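Local coordinates for Glyoxalase/bleomycin resistance protein/dioxygenase (PDB 3RRI), which is a metal-binding member of the glyoxalase/bleomycin resistance/dioxygenase superfamily and may act as a dioxygenase, at residues L13-R18 against R69-T74; I43-F48 against L52-S57; K86-K89 against P94-H97; F113-P118 against L123-Y128. All blocks are in the same frame, centred on the assembly; numbering follows the deposited sequence.

Contacts 2 and 4 are beta hairpins, one in each of the two sheets, and contact 1 brings the sheets together through side chains. Along the sequence, contact 2 lies inside the loop closed by contact 1; contacts 3 and 4 follow in turn. Centre to centre, contact 1 is about 9 Å from contact 2 and about 10 Å from contact 4, while contact 3 packs helix 78-90 about 8 Å from contact 4, on the sheet that also holds strand 70-74. Contacts 2 and 3 are about 20 Å apart. Contacts 1, 2 and 4 also touch a second subunit, with which the strands of contact 1 pair, whereas contact 3 joins a helix to its own sheet.

Contact 1 (L13-R18 against R69-T74); sequences LAIPAR and RHFGIT
Leu13 lays its CD2 methyl over one face of the Phe71 ring, 3.6 Å from the ring centroid and 25° off the normal, a CH-pi contact displaced toward the rim. The nearest ring atom is Phe71 CG, 3.3 Å from Leu13 CD2, so the methyl rests over the root of the ring. Leu13 gets there because its CG stands opposite the backbone N (chi1 -176°), which carries the branch off strand 10-17 toward strand 70-74. Ile15, two residues on and on the same side of the strand, meets the far end of the ring at about a right angle: its CD1 is 3.9 Å from Phe71 CZ, and its CG2 is 4.0 Å from Phe71 CE2. The two strands share no hydrogen bond here. Even the closest alpha carbons, Leu13 CA and Phe71 CA, are 8.7 Å apart, too far for neighbours in one sheet, and what bridges them is a layer of side chains between the two sheets of a vicinal oxygen chelate (VOC) fold. Strand 10-17 pairs within its own sheet with strand 50-56, as strand 70-74 does with strand 122-128, and both also pair antiparallel with a strand of the second subunit, which carries the sheet across the interface. A flat ring suits the position of Phe71, since it offers one face to a leucine methyl while its far end meets the branched isoleucine. Tyr27 of helix 20-30 touches both Ile15 and Phe71, and Leu123 also packs on the ring.

Contact 2 (I43-F48 against L52-S57); sequences ITLDFF and LVCHLS
Leu52 packs between Leu45 and Phe47, and its side of the hairpin is the crowded one. Its CB lies 3.7 Å from Phe47 CB, and its CD2 is 3.8 Å from Phe47 CD1 and close to Leu45 CD1 as well. The two leucines run side by side in the same direction, and the phenylalanine comes in at a slant. Leu45 CD1 also reaches Cys54 SG at 4.1 Å, and farther along Ile43 CG1 meets Cys54 CB at 3.9 Å. Tyr27 of helix 20-30 covers Leu45, Leu52 and Cys54, so compact apolar groups suit this face. The opposite face is thinner: it has the single non-hydrogen-bonded pair Thr44-Val53, touching through CG2 methyls 3.9 Å apart. The strand end is looser still, for past Cys54 strand 50-56 runs out to the solvent-exposed Leu56. Thr44 carries both a methyl and a hydroxyl. The antiparallel strands 43-47 and 52-56 are held by two hydrogen-bonded pairs, Ile43-Cys54 and Leu45-Leu52, with Leu45 N to Leu52 O the shortest bond at 2.8 Å, although noticeably bent (133° at the hydrogen). Every polar bond between the strands is thus made by the backbone, and their side chains meet through apolar atoms alone, leaving the threonine hydroxyl, OG1, for Arg37 N of the next strand and Tyr135 O of the second subunit.

Contact 3 (K86-K89 against P94-H97); sequences KLAK and PFYH
A lysine ammonium sits above an aromatic face: Lys89 NZ lies 4.6 Å from the centroid of the Phe95 ring and 19° off its normal, a cation-pi pair between helix 78-90 and strand 95-98. The methylenes below it share the approach, with Lys89 CE 4.2 Å from the same centroid and Lys89 CD 3.7 Å from Phe95 CE1. A turn at the second torsion (chi2 -65°) folds the lysine chain over the ring, which it crosses at about a right angle. A long flexible chain suits the place, since its greasy part can lie on the phenylalanine while its charged end stays toward solvent, where a salt bridge to Asp98 OD2 claims the same ammonium. One residue earlier, Ala88 sends its CB to 3.7 Å from Phe95 CZ; so small a side chain lets the ring come close to the helix. Just past the ring, Tyr96 and His97 both face Phe114, a classic beta bulge that turns the strand. Beneath, Leu115 of strand 110-116 touches both Ala88 and Phe95, and Phe113 packs on the ring as well, so Phe95 fills the angle between helix 78-90 and the sheet edge.

Contact 4 (F113-P118 against L123-Y128); sequences FFLIDP and LEFKYY. With ACT (acetate ion), chain D.
Leu123 O takes the shortest backbone bond of this hairpin, from Leu115 N at 2.8 Å, and Phe114 CA comes to 3.1 Å from the same oxygen in a CA-H...O contact. Antiparallel pairing continues with Phe125 N bonded to Phe113 O at 3.0 Å, almost straight. On one face Glu124 crosses Phe114: its CG lies 3.8 Å from the ring centroid, over the face, and its CD is 3.4 Å from Phe114 CZ, with ring and carboxylate planes only 22° apart. With CG trans to the backbone N and the chain extended beyond it, the glutamate reaches across the ring to bond Thr112 OG1 through OE2. A flat aromatic thus serves as a bed for the chain. On the other face Phe125 CB sits over the Phe113 ring, and Leu115 CD1 touches Phe125 CE2 at 3.9 Å, beside Leu84 and Ala88 of helix 78-90. Farther along strand 122-128, Tyr128 OH donates to an acetate oxygen (ACT O) at 2.7 Å and accepts from Lys126 NZ at 2.9 Å; Arg37 of the second subunit also binds this probably adventitious ion. Such a hairpin closes a beta-alpha-beta-beta-beta module, the building block of the VOC fold.

Contact 1 (L13-R18 against R69-T74)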
loop_
_atom_site.group_PDB
_atom_site.type_symbol
_atom_site.label_atom_id
_atom_site.label_comp_id
_atom_site.label_asym_id
_atom_site.label_seq_id
_atom_site.Cartn_x
_atom_site.Cartn_y
_atom_site.Cartn_z
ATOM N N LEU A 13 -3.871 24.398 -1.529
ATOM C CA LEU A 13 -3.740 25.633 -2.259
ATOM C C LEU A 13 -4.888 26.579 -1.933
ATOM O O LEU A 13 -6.025 26.156 -1.842
ATOM C CB LEU A 13 -3.777 25.343 -3.782
ATOM C CG LEU A 13 -3.555 26.558 -4.637
ATOM C CD1 LEU A 13 -2.174 27.187 -4.523
ATOM C CD2 LEU A 13 -3.854 26.164 -6.140
ATOM N N ALA A 14 -4.562 27.876 -1.801
ATOM C CA ALA A 14 -5.558 28.905 -1.688
ATOM C C ALA A 14 -5.543 29.771 -2.973
ATOM O O ALA A 14 -4.490 30.160 -3.450
ATOM C CB ALA A 14 -5.234 29.777 -0.408
ATOM N N ILE A 15 -6.736 30.082 -3.455
ATOM C CA ILE A 15 -6.910 30.907 -4.634
ATOM C C ILE A 15 -8.085 31.854 -4.353
ATOM O O ILE A 15 -8.975 31.546 -3.533
ATOM C CB ILE A 15 -7.244 30.059 -5.890
ATOM C CG1 ILE A 15 -8.496 29.180 -5.661
ATOM C CG2 ILE A 15 -6.005 29.271 -6.356
ATOM C CD1 ILE A 15 -8.958 28.476 -7.002
ATOM N N PRO A 16 -8.129 32.984 -5.080
ATOM C CA PRO A 16 -9.266 33.863 -4.954
ATOM C C PRO A 16 -10.529 33.385 -5.703
ATOM O O PRO A 16 -10.427 32.789 -6.789
ATOM C CB PRO A 16 -8.759 35.163 -5.570
ATOM C CG PRO A 16 -7.748 34.763 -6.518
ATOM C CD PRO A 16 -7.129 33.485 -6.019
ATOM N N ALA A 17 -11.687 33.650 -5.116
ATOM C CA ALA A 17 -12.991 33.457 -5.749
ATOM C C ALA A 17 -13.754 34.748 -5.593
ATOM O O ALA A 17 -13.931 35.221 -4.483
ATOM C CB ALA A 17 -13.759 32.335 -5.093
ATOM N N ARG A 18 -14.241 35.312 -6.685
ATOM C CA ARG A 18 -15.042 36.541 -6.603
ATOM C C ARG A 18 -16.424 36.316 -5.980
ATOM O O ARG A 18 -17.056 37.258 -5.484
ATOM C CB ARG A 18 -15.161 37.156 -7.991
ATOM C CG ARG A 18 -15.999 36.371 -8.933
ATOM C CD ARG A 18 -15.795 36.877 -10.334
ATOM N NE ARG A 18 -16.750 36.224 -11.223
ATOM C CZ ARG A 18 -16.831 36.466 -12.527
ATOM N NH1 ARG A 18 -16.012 37.342 -13.090
ATOM N NH2 ARG A 18 -17.756 35.838 -13.258
ATOM N N ARG A 69 1.253 31.774 -12.945
ATOM C CA ARG A 69 0.364 31.078 -11.999
ATOM C C ARG A 69 -0.678 30.170 -12.664
ATOM O O ARG A 69 -1.479 30.606 -13.507
ATOM C CB ARG A 69 -0.400 32.080 -11.117
ATOM C CG ARG A 69 0.521 32.901 -10.179
ATOM C CD ARG A 69 -0.268 33.625 -9.172
ATOM N NE ARG A 69 0.552 34.444 -8.269
ATOM C CZ ARG A 69 1.220 33.974 -7.220
ATOM N NH1 ARG A 69 1.228 32.667 -6.952
ATOM N NH2 ARG A 69 1.927 34.797 -6.457
ATOM N N HIS A 70 -0.677 28.917 -12.218
ATOM C CA HIS A 70 -1.672 27.914 -12.549
ATOM C C HIS A 70 -1.453 26.700 -11.662
ATOM O O HIS A 70 -0.416 26.616 -10.999
ATOM C CB HIS A 70 -1.633 27.510 -14.046
ATOM C CG HIS A 70 -0.282 27.142 -14.578
ATOM N ND1 HIS A 70 0.458 28.022 -15.334
ATOM C CD2 HIS A 70 0.415 25.971 -14.574
ATOM C CE1 HIS A 70 1.566 27.421 -15.736
ATOM N NE2 HIS A 70 1.566 26.179 -15.291
ATOM N N PHE A 71 -2.422 25.795 -11.606
ATOM C CA PHE A 71 -2.311 24.615 -10.753
ATOM C C PHE A 71 -3.108 23.481 -11.340
ATOM O O PHE A 71 -3.989 23.716 -12.192
ATOM C CB PHE A 71 -2.838 24.915 -9.335
ATOM C CG PHE A 71 -4.310 25.200 -9.274
ATOM C CD1 PHE A 71 -5.233 24.200 -8.924
ATOM C CD2 PHE A 71 -4.778 26.483 -9.528
ATOM C CE1 PHE A 71 -6.614 24.474 -8.845
ATOM C CE2 PHE A 71 -6.141 26.778 -9.469
ATOM C CZ PHE A 71 -7.070 25.754 -9.133
ATOM N N GLY A 72 -2.893 22.292 -10.838
ATOM C CA GLY A 72 -3.716 21.177 -11.201
ATOM C C GLY A 72 -3.106 19.884 -10.797
ATOM O O GLY A 72 -2.329 19.826 -9.822
ATOM N N ILE A 73 -3.465 18.832 -11.512
ATOM C CA ILE A 73 -3.039 17.470 -11.225
ATOM C C ILE A 73 -2.303 16.897 -12.411
ATOM O O ILE A 73 -2.734 17.102 -13.559
ATOM C CB ILE A 73 -4.219 16.547 -10.861
ATOM C CG1 ILE A 73 -5.091 17.174 -9.763
ATOM C CG2 ILE A 73 -3.715 15.156 -10.519
ATOM C CD1 ILE A 73 -4.377 17.385 -8.351
ATOM N N THR A 74 -1.236 16.163 -12.155
ATOM C CA THR A 74 -0.547 15.350 -13.163
ATOM C C THR A 74 -0.885 13.905 -12.882
ATOM O O THR A 74 -0.679 13.391 -11.791
ATOM C CB THR A 74 0.946 15.596 -13.143
ATOM O OG1 THR A 74 1.182 16.984 -13.339
ATOM C CG2 THR A 74 1.726 14.731 -14.166
#

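Contact 2 (I43-F48 against L52-S57)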
loop_
_atom_site.group_PDB
_atom_site.type_symbol
_atom_site.label_atom_id
_atom_site.label_comp_id
_atom_site.label_asym_id
_atom_site.label_seq_id
_atom_site.Cartn_x
_atom_site.Cartn_y
_atom_site.Cartn_z
ATOM N N ILE A 43 -14.730 28.603 0.822
ATOM C CA ILE A 43 -15.171 27.199 0.758
ATOM C C ILE A 43 -13.955 26.315 0.559
ATOM O O ILE A 43 -12.982 26.711 -0.091
ATOM C CB ILE A 43 -16.215 26.908 -0.354
ATOM C CG1 ILE A 43 -15.624 27.150 -1.749
ATOM C CG2 ILE A 43 -17.482 27.734 -0.136
ATOM C CD1 ILE A 43 -16.536 26.636 -2.852
ATOM N N THR A 44 -14.007 25.125 1.158
ATOM C CA THR A 44 -12.927 24.152 1.050
ATOM C C THR A 44 -13.375 22.906 0.318
ATOM O O THR A 44 -14.520 22.466 0.439
ATOM C CB THR A 44 -12.356 23.761 2.437
ATOM O OG1 THR A 44 -13.228 22.842 3.108
ATOM C CG2 THR A 44 -12.140 25.031 3.252
ATOM N N LEU A 45 -12.457 22.358 -0.471
ATOM C CA LEU A 45 -12.816 21.352 -1.460
ATOM C C LEU A 45 -11.824 20.219 -1.419
ATOM O O LEU A 45 -10.631 20.437 -1.225
ATOM C CB LEU A 45 -12.774 21.970 -2.830
ATOM C CG LEU A 45 -13.693 23.136 -3.107
ATOM C CD1 LEU A 45 -13.231 23.843 -4.403
ATOM C CD2 LEU A 45 -15.112 22.682 -3.222
ATOM N N ASP A 46 -12.316 19.007 -1.640
ATOM C CA ASP A 46 -11.485 17.853 -1.891
ATOM C C ASP A 46 -11.326 17.892 -3.422
ATOM O O ASP A 46 -12.259 17.570 -4.193
ATOM C CB ASP A 46 -12.148 16.575 -1.365
ATOM C CG ASP A 46 -11.524 15.303 -1.871
ATOM O OD1 ASP A 46 -10.659 15.344 -2.775
ATOM O OD2 ASP A 46 -11.905 14.214 -1.334
ATOM N N PHE A 47 -10.146 18.355 -3.820
ATOM C CA PHE A 47 -9.788 18.596 -5.211
ATOM C C PHE A 47 -8.869 17.432 -5.619
ATOM O O PHE A 47 -7.644 17.465 -5.419
ATOM C CB PHE A 47 -9.111 19.963 -5.324
ATOM C CG PHE A 47 -8.598 20.278 -6.706
ATOM C CD1 PHE A 47 -9.415 20.919 -7.611
ATOM C CD2 PHE A 47 -7.287 20.029 -7.047
ATOM C CE1 PHE A 47 -8.923 21.243 -8.880
ATOM C CE2 PHE A 47 -6.769 20.357 -8.287
ATOM C CZ PHE A 47 -7.613 20.960 -9.222
ATOM N N PHE A 48 -9.459 16.355 -6.164
ATOM C CA PHE A 48 -8.710 15.167 -6.596
ATOM C C PHE A 48 -7.857 14.563 -5.479
ATOM O O PHE A 48 -6.835 13.930 -5.718
ATOM C CB PHE A 48 -7.835 15.481 -7.829
ATOM C CG PHE A 48 -8.610 15.962 -9.016
ATOM C CD1 PHE A 48 -9.000 15.062 -9.987
ATOM C CD2 PHE A 48 -8.973 17.284 -9.166
ATOM C CE1 PHE A 48 -9.739 15.511 -11.096
ATOM C CE2 PHE A 48 -9.707 17.727 -10.287
ATOM C CZ PHE A 48 -10.060 16.812 -11.249
ATOM N N LEU A 52 -8.287 22.234 -2.027
ATOM C CA LEU A 52 -8.336 23.558 -2.649
ATOM C C LEU A 52 -9.257 24.430 -1.796
ATOM O O LEU A 52 -10.324 23.998 -1.397
ATOM C CB LEU A 52 -8.876 23.448 -4.093
ATOM C CG LEU A 52 -8.883 24.748 -4.873
ATOM C CD1 LEU A 52 -7.476 25.322 -5.162
ATOM C CD2 LEU A 52 -9.670 24.497 -6.214
ATOM N N VAL A 53 -8.837 25.659 -1.511
ATOM C CA VAL A 53 -9.643 26.585 -0.744
ATOM C C VAL A 53 -9.813 27.828 -1.606
ATOM O O VAL A 53 -8.829 28.454 -2.031
ATOM C CB VAL A 53 -9.000 26.984 0.601
ATOM C CG1 VAL A 53 -9.893 27.968 1.302
ATOM C CG2 VAL A 53 -8.682 25.757 1.539
ATOM N N CYS A 54 -11.084 28.151 -1.853
ATOM C CA CYS A 54 -11.463 29.332 -2.593
ATOM C C CYS A 54 -11.835 30.406 -1.582
ATOM O O CYS A 54 -12.821 30.267 -0.815
ATOM C CB CYS A 54 -12.662 29.024 -3.455
ATOM S SG CYS A 54 -12.387 27.850 -4.822
ATOM N N HIS A 55 -11.024 31.447 -1.570
ATOM C CA HIS A 55 -11.202 32.579 -0.659
ATOM C C HIS A 55 -11.970 33.736 -1.318
ATOM O O HIS A 55 -11.563 34.218 -2.396
ATOM C CB HIS A 55 -9.843 33.093 -0.217
ATOM C CG HIS A 55 -9.124 32.161 0.683
ATOM N ND1 HIS A 55 -9.348 32.119 2.042
ATOM C CD2 HIS A 55 -8.199 31.214 0.411
ATOM C CE1 HIS A 55 -8.586 31.174 2.566
ATOM N NE2 HIS A 55 -7.870 30.621 1.600
ATOM N N LEU A 56 -13.043 34.193 -0.669
ATOM C CA LEU A 56 -13.840 35.308 -1.180
ATOM C C LEU A 56 -12.945 36.543 -1.253
ATOM O O LEU A 56 -12.412 37.017 -0.221
ATOM C CB LEU A 56 -15.058 35.556 -0.302
ATOM C CG LEU A 56 -15.951 36.740 -0.718
ATOM C CD1 LEU A 56 -16.625 36.437 -2.092
ATOM C CD2 LEU A 56 -16.966 37.027 0.378
ATOM N N SER A 57 -12.748 37.062 -2.456
ATOM C CA SER A 57 -11.719 38.071 -2.685
ATOM C C SER A 57 -11.947 38.856 -3.984
ATOM O O SER A 57 -12.455 38.318 -4.991
ATOM C CB SER A 57 -10.335 37.420 -2.741
ATOM O OG SER A 57 -9.316 38.356 -3.014
#

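Contact 3 (K86-K89 against P94-H97)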
loop_
_atom_site.group_PDB
_atom_site.type_symbol
_atom_site.label_atom_id
_atom_site.label_comp_id
_atom_site.label_asym_id
_atom_site.label_seq_id
_atom_site.Cartn_x
_atom_site.Cartn_y
_atom_site.Cartn_z
ATOM N N LYS A 86 -12.841 14.452 -21.026
ATOM C CA LYS A 86 -14.180 14.126 -21.536
ATOM C C LYS A 86 -15.231 14.769 -20.641
ATOM O O LYS A 86 -16.237 15.318 -21.103
ATOM C CB LYS A 86 -14.372 12.608 -21.573
ATOM C CG LYS A 86 -15.767 12.158 -21.974
ATOM C CD LYS A 86 -15.867 10.635 -22.010
ATOM C CE LYS A 86 -17.321 10.124 -21.989
ATOM N NZ LYS A 86 -17.368 8.717 -21.487
ATOM N N LEU A 87 -14.996 14.740 -19.322
ATOM C CA LEU A 87 -15.912 15.352 -18.400
ATOM C C LEU A 87 -16.055 16.854 -18.676
ATOM O O LEU A 87 -17.183 17.384 -18.729
ATOM C CB LEU A 87 -15.409 15.119 -16.964
ATOM C CG LEU A 87 -16.199 15.713 -15.783
ATOM C CD1 LEU A 87 -15.959 14.925 -14.448
ATOM C CD2 LEU A 87 -15.926 17.175 -15.523
ATOM N N ALA A 88 -14.917 17.532 -18.795
ATOM C CA ALA A 88 -14.873 18.977 -19.038
ATOM C C ALA A 88 -15.606 19.357 -20.330
ATOM O O ALA A 88 -16.405 20.296 -20.343
ATOM C CB ALA A 88 -13.433 19.461 -19.049
ATOM N N LYS A 89 -15.366 18.555 -21.362
ATOM C CA LYS A 89 -16.023 18.778 -22.658
ATOM C C LYS A 89 -17.526 18.554 -22.590
ATOM O O LYS A 89 -18.299 19.427 -22.990
ATOM C CB LYS A 89 -15.414 17.867 -23.725
ATOM C CG LYS A 89 -14.067 18.326 -24.193
ATOM C CD LYS A 89 -14.157 19.647 -24.894
ATOM C CE LYS A 89 -12.852 20.041 -25.536
ATOM N NZ LYS A 89 -13.051 21.215 -26.392
ATOM N N PRO A 94 -15.310 25.795 -19.222
ATOM C CA PRO A 94 -14.518 26.557 -20.178
ATOM C C PRO A 94 -13.072 26.125 -20.203
ATOM O O PRO A 94 -12.468 25.980 -19.144
ATOM C CB PRO A 94 -14.623 28.012 -19.676
ATOM C CG PRO A 94 -15.772 28.036 -18.801
ATOM C CD PRO A 94 -16.042 26.660 -18.281
ATOM N N PHE A 95 -12.524 25.955 -21.397
ATOM C CA PHE A 95 -11.094 25.783 -21.610
ATOM C C PHE A 95 -10.396 27.124 -21.877
ATOM O O PHE A 95 -10.899 27.970 -22.632
ATOM C CB PHE A 95 -10.834 24.862 -22.803
ATOM C CG PHE A 95 -11.094 23.414 -22.517
ATOM C CD1 PHE A 95 -12.384 22.948 -22.352
ATOM C CD2 PHE A 95 -10.055 22.502 -22.402
ATOM C CE1 PHE A 95 -12.631 21.580 -22.084
ATOM C CE2 PHE A 95 -10.303 21.165 -22.126
ATOM C CZ PHE A 95 -11.596 20.713 -21.946
ATOM N N TYR A 96 -9.252 27.333 -21.236
ATOM C CA TYR A 96 -8.310 28.367 -21.601
ATOM C C TYR A 96 -7.440 27.906 -22.760
ATOM O O TYR A 96 -7.100 28.694 -23.663
ATOM C CB TYR A 96 -7.436 28.741 -20.383
ATOM C CG TYR A 96 -6.442 29.816 -20.685
ATOM C CD1 TYR A 96 -6.856 31.143 -20.828
ATOM C CD2 TYR A 96 -5.092 29.520 -20.857
ATOM C CE1 TYR A 96 -5.935 32.143 -21.129
ATOM C CE2 TYR A 96 -4.171 30.505 -21.152
ATOM C CZ TYR A 96 -4.602 31.810 -21.290
ATOM O OH TYR A 96 -3.676 32.785 -21.582
ATOM N N HIS A 97 -7.032 26.647 -22.710
ATOM C CA HIS A 97 -6.244 26.024 -23.776
ATOM C C HIS A 97 -6.701 24.586 -23.967
ATOM O O HIS A 97 -6.729 23.803 -23.026
ATOM C CB HIS A 97 -4.743 26.094 -23.456
ATOM C CG HIS A 97 -3.858 26.013 -24.664
ATOM N ND1 HIS A 97 -3.769 24.876 -25.443
ATOM C CD2 HIS A 97 -3.030 26.923 -25.229
ATOM C CE1 HIS A 97 -2.917 25.090 -26.435
ATOM N NE2 HIS A 97 -2.464 26.327 -26.333
#

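Contact 4 (F113-P118 against L123-Y128)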
loop_
_atom_site.group_PDB
_atom_site.type_symbol
_atom_site.label_atom_id
_atom_site.label_comp_id
_atom_site.label_asym_id
_atom_site.label_seq_id
_atom_site.Cartn_x
_atom_site.Cartn_y
_atom_site.Cartn_z
ATOM N N PHE A 113 -4.103 20.131 -20.905
ATOM C CA PHE A 113 -5.178 21.071 -21.224
ATOM C C PHE A 113 -5.368 22.002 -20.035
ATOM O O PHE A 113 -5.005 21.634 -18.914
ATOM C CB PHE A 113 -6.493 20.389 -21.619
ATOM C CG PHE A 113 -7.073 19.478 -20.569
ATOM C CD1 PHE A 113 -8.038 19.927 -19.678
ATOM C CD2 PHE A 113 -6.699 18.142 -20.500
ATOM C CE1 PHE A 113 -8.614 19.066 -18.775
ATOM C CE2 PHE A 113 -7.257 17.301 -19.552
ATOM C CZ PHE A 113 -8.208 17.775 -18.702
ATOM N N PHE A 114 -5.830 23.214 -20.299
ATOM C CA PHE A 114 -6.089 24.202 -19.255
ATOM C C PHE A 114 -7.569 24.535 -19.206
ATOM O O PHE A 114 -8.163 24.892 -20.239
ATOM C CB PHE A 114 -5.374 25.505 -19.547
ATOM C CG PHE A 114 -3.895 25.501 -19.306
ATOM C CD1 PHE A 114 -3.370 26.220 -18.237
ATOM C CD2 PHE A 114 -3.026 24.858 -20.148
ATOM C CE1 PHE A 114 -1.995 26.275 -18.015
ATOM C CE2 PHE A 114 -1.649 24.881 -19.912
ATOM C CZ PHE A 114 -1.136 25.607 -18.843
ATOM N N LEU A 115 -8.159 24.461 -18.025
ATOM C CA LEU A 115 -9.488 24.980 -17.741
ATOM C C LEU A 115 -9.341 26.352 -17.081
ATOM O O LEU A 115 -8.236 26.731 -16.671
ATOM C CB LEU A 115 -10.263 24.048 -16.819
ATOM C CG LEU A 115 -10.343 22.588 -17.226
ATOM C CD1 LEU A 115 -11.136 21.812 -16.257
ATOM C CD2 LEU A 115 -10.953 22.471 -18.668
ATOM N N ILE A 116 -10.433 27.111 -17.029
ATOM C CA ILE A 116 -10.404 28.450 -16.415
ATOM C C ILE A 116 -11.627 28.617 -15.565
ATOM O O ILE A 116 -12.752 28.352 -15.991
ATOM C CB ILE A 116 -10.223 29.574 -17.493
ATOM C CG1 ILE A 116 -10.093 30.969 -16.853
ATOM C CG2 ILE A 116 -11.352 29.511 -18.561
ATOM C CD1 ILE A 116 -9.700 32.083 -17.820
ATOM N N ASP A 117 -11.408 28.956 -14.290
ATOM C CA ASP A 117 -12.503 29.138 -13.360
ATOM C C ASP A 117 -13.118 30.564 -13.483
ATOM O O ASP A 117 -12.600 31.399 -14.232
ATOM C CB ASP A 117 -12.121 28.686 -11.919
ATOM C CG ASP A 117 -11.476 29.748 -11.058
ATOM O OD1 ASP A 117 -11.335 30.892 -11.492
ATOM O OD2 ASP A 117 -11.136 29.395 -9.870
ATOM N N PRO A 118 -14.244 30.810 -12.799
ATOM C CA PRO A 118 -14.947 32.087 -13.041
ATOM C C PRO A 118 -14.177 33.331 -12.589
ATOM O O PRO A 118 -14.532 34.442 -12.977
ATOM C CB PRO A 118 -16.257 31.918 -12.270
ATOM C CG PRO A 118 -16.442 30.451 -12.149
ATOM C CD PRO A 118 -15.069 29.887 -12.014
ATOM N N LEU A 123 -6.389 26.202 -14.336
ATOM C CA LEU A 123 -6.201 24.821 -13.943
ATOM C C LEU A 123 -5.523 24.114 -15.089
ATOM O O LEU A 123 -6.072 24.097 -16.198
ATOM C CB LEU A 123 -7.528 24.151 -13.680
ATOM C CG LEU A 123 -8.307 24.576 -12.424
ATOM C CD1 LEU A 123 -8.825 25.969 -12.591
ATOM C CD2 LEU A 123 -9.419 23.579 -12.129
ATOM N N GLU A 124 -4.371 23.514 -14.838
ATOM C CA GLU A 124 -3.705 22.706 -15.855
ATOM C C GLU A 124 -3.662 21.247 -15.435
ATOM O O GLU A 124 -3.293 20.924 -14.300
ATOM C CB GLU A 124 -2.291 23.179 -16.133
ATOM C CG GLU A 124 -1.641 22.373 -17.268
ATOM C CD GLU A 124 -0.152 22.608 -17.471
ATOM O OE1 GLU A 124 0.540 23.065 -16.524
ATOM O OE2 GLU A 124 0.334 22.323 -18.606
ATOM N N PHE A 125 -4.048 20.345 -16.334
ATOM C CA PHE A 125 -3.960 18.918 -16.104
ATOM C C PHE A 125 -2.995 18.335 -17.087
ATOM O O PHE A 125 -2.989 18.774 -18.242
ATOM C CB PHE A 125 -5.336 18.259 -16.172
ATOM C CG PHE A 125 -6.276 18.813 -15.157
ATOM C CD1 PHE A 125 -6.228 18.324 -13.843
ATOM C CD2 PHE A 125 -7.121 19.849 -15.441
ATOM C CE1 PHE A 125 -7.051 18.855 -12.857
ATOM C CE2 PHE A 125 -7.949 20.368 -14.450
ATOM C CZ PHE A 125 -7.896 19.876 -13.150
ATOM N N LYS A 126 -2.165 17.402 -16.638
ATOM C CA LYS A 126 -1.072 16.892 -17.439
ATOM C C LYS A 126 -0.989 15.365 -17.378
ATOM O O LYS A 126 -1.417 14.740 -16.426
ATOM C CB LYS A 126 0.286 17.441 -16.950
ATOM C CG LYS A 126 0.457 18.936 -17.008
ATOM C CD LYS A 126 1.928 19.363 -16.810
ATOM C CE LYS A 126 2.248 19.480 -15.291
ATOM N NZ LYS A 126 3.598 20.148 -15.064
ATOM N N TYR A 127 -0.423 14.787 -18.427
ATOM C CA TYR A 127 -0.015 13.412 -18.449
ATOM C C TYR A 127 1.344 13.308 -19.132
ATOM O O TYR A 127 1.482 13.731 -20.292
ATOM C CB TYR A 127 -1.046 12.552 -19.211
ATOM C CG TYR A 127 -0.544 11.185 -19.514
ATOM C CD1 TYR A 127 -0.549 10.203 -18.547
ATOM C CD2 TYR A 127 -0.000 10.867 -20.778
ATOM C CE1 TYR A 127 -0.089 8.962 -18.789
ATOM C CE2 TYR A 127 0.488 9.608 -21.017
ATOM C CZ TYR A 127 0.461 8.660 -20.016
ATOM O OH TYR A 127 0.941 7.383 -20.233
ATOM N N TYR A 128 2.352 12.736 -18.454
ATOM C CA TYR A 128 3.691 12.572 -18.987
ATOM C C TYR A 128 3.861 11.175 -19.557
ATOM O O TYR A 128 3.493 10.175 -18.938
ATOM C CB TYR A 128 4.785 12.824 -17.898
ATOM C CG TYR A 128 4.955 14.281 -17.529
ATOM C CD1 TYR A 128 5.962 15.039 -18.087
ATOM C CD2 TYR A 128 4.103 14.880 -16.600
ATOM C CE1 TYR A 128 6.121 16.375 -17.764
ATOM C CE2 TYR A 128 4.246 16.232 -16.248
ATOM C CZ TYR A 128 5.269 16.971 -16.817
ATOM O OH TYR A 128 5.390 18.297 -16.453
HETATM C C ACT D . 7.305 21.091 -16.826
HETATM O O ACT D . 7.255 19.944 -17.377
HETATM O OXT ACT D . 6.394 21.403 -16.013
HETATM C CH3 ACT D . 8.427 22.034 -17.121
#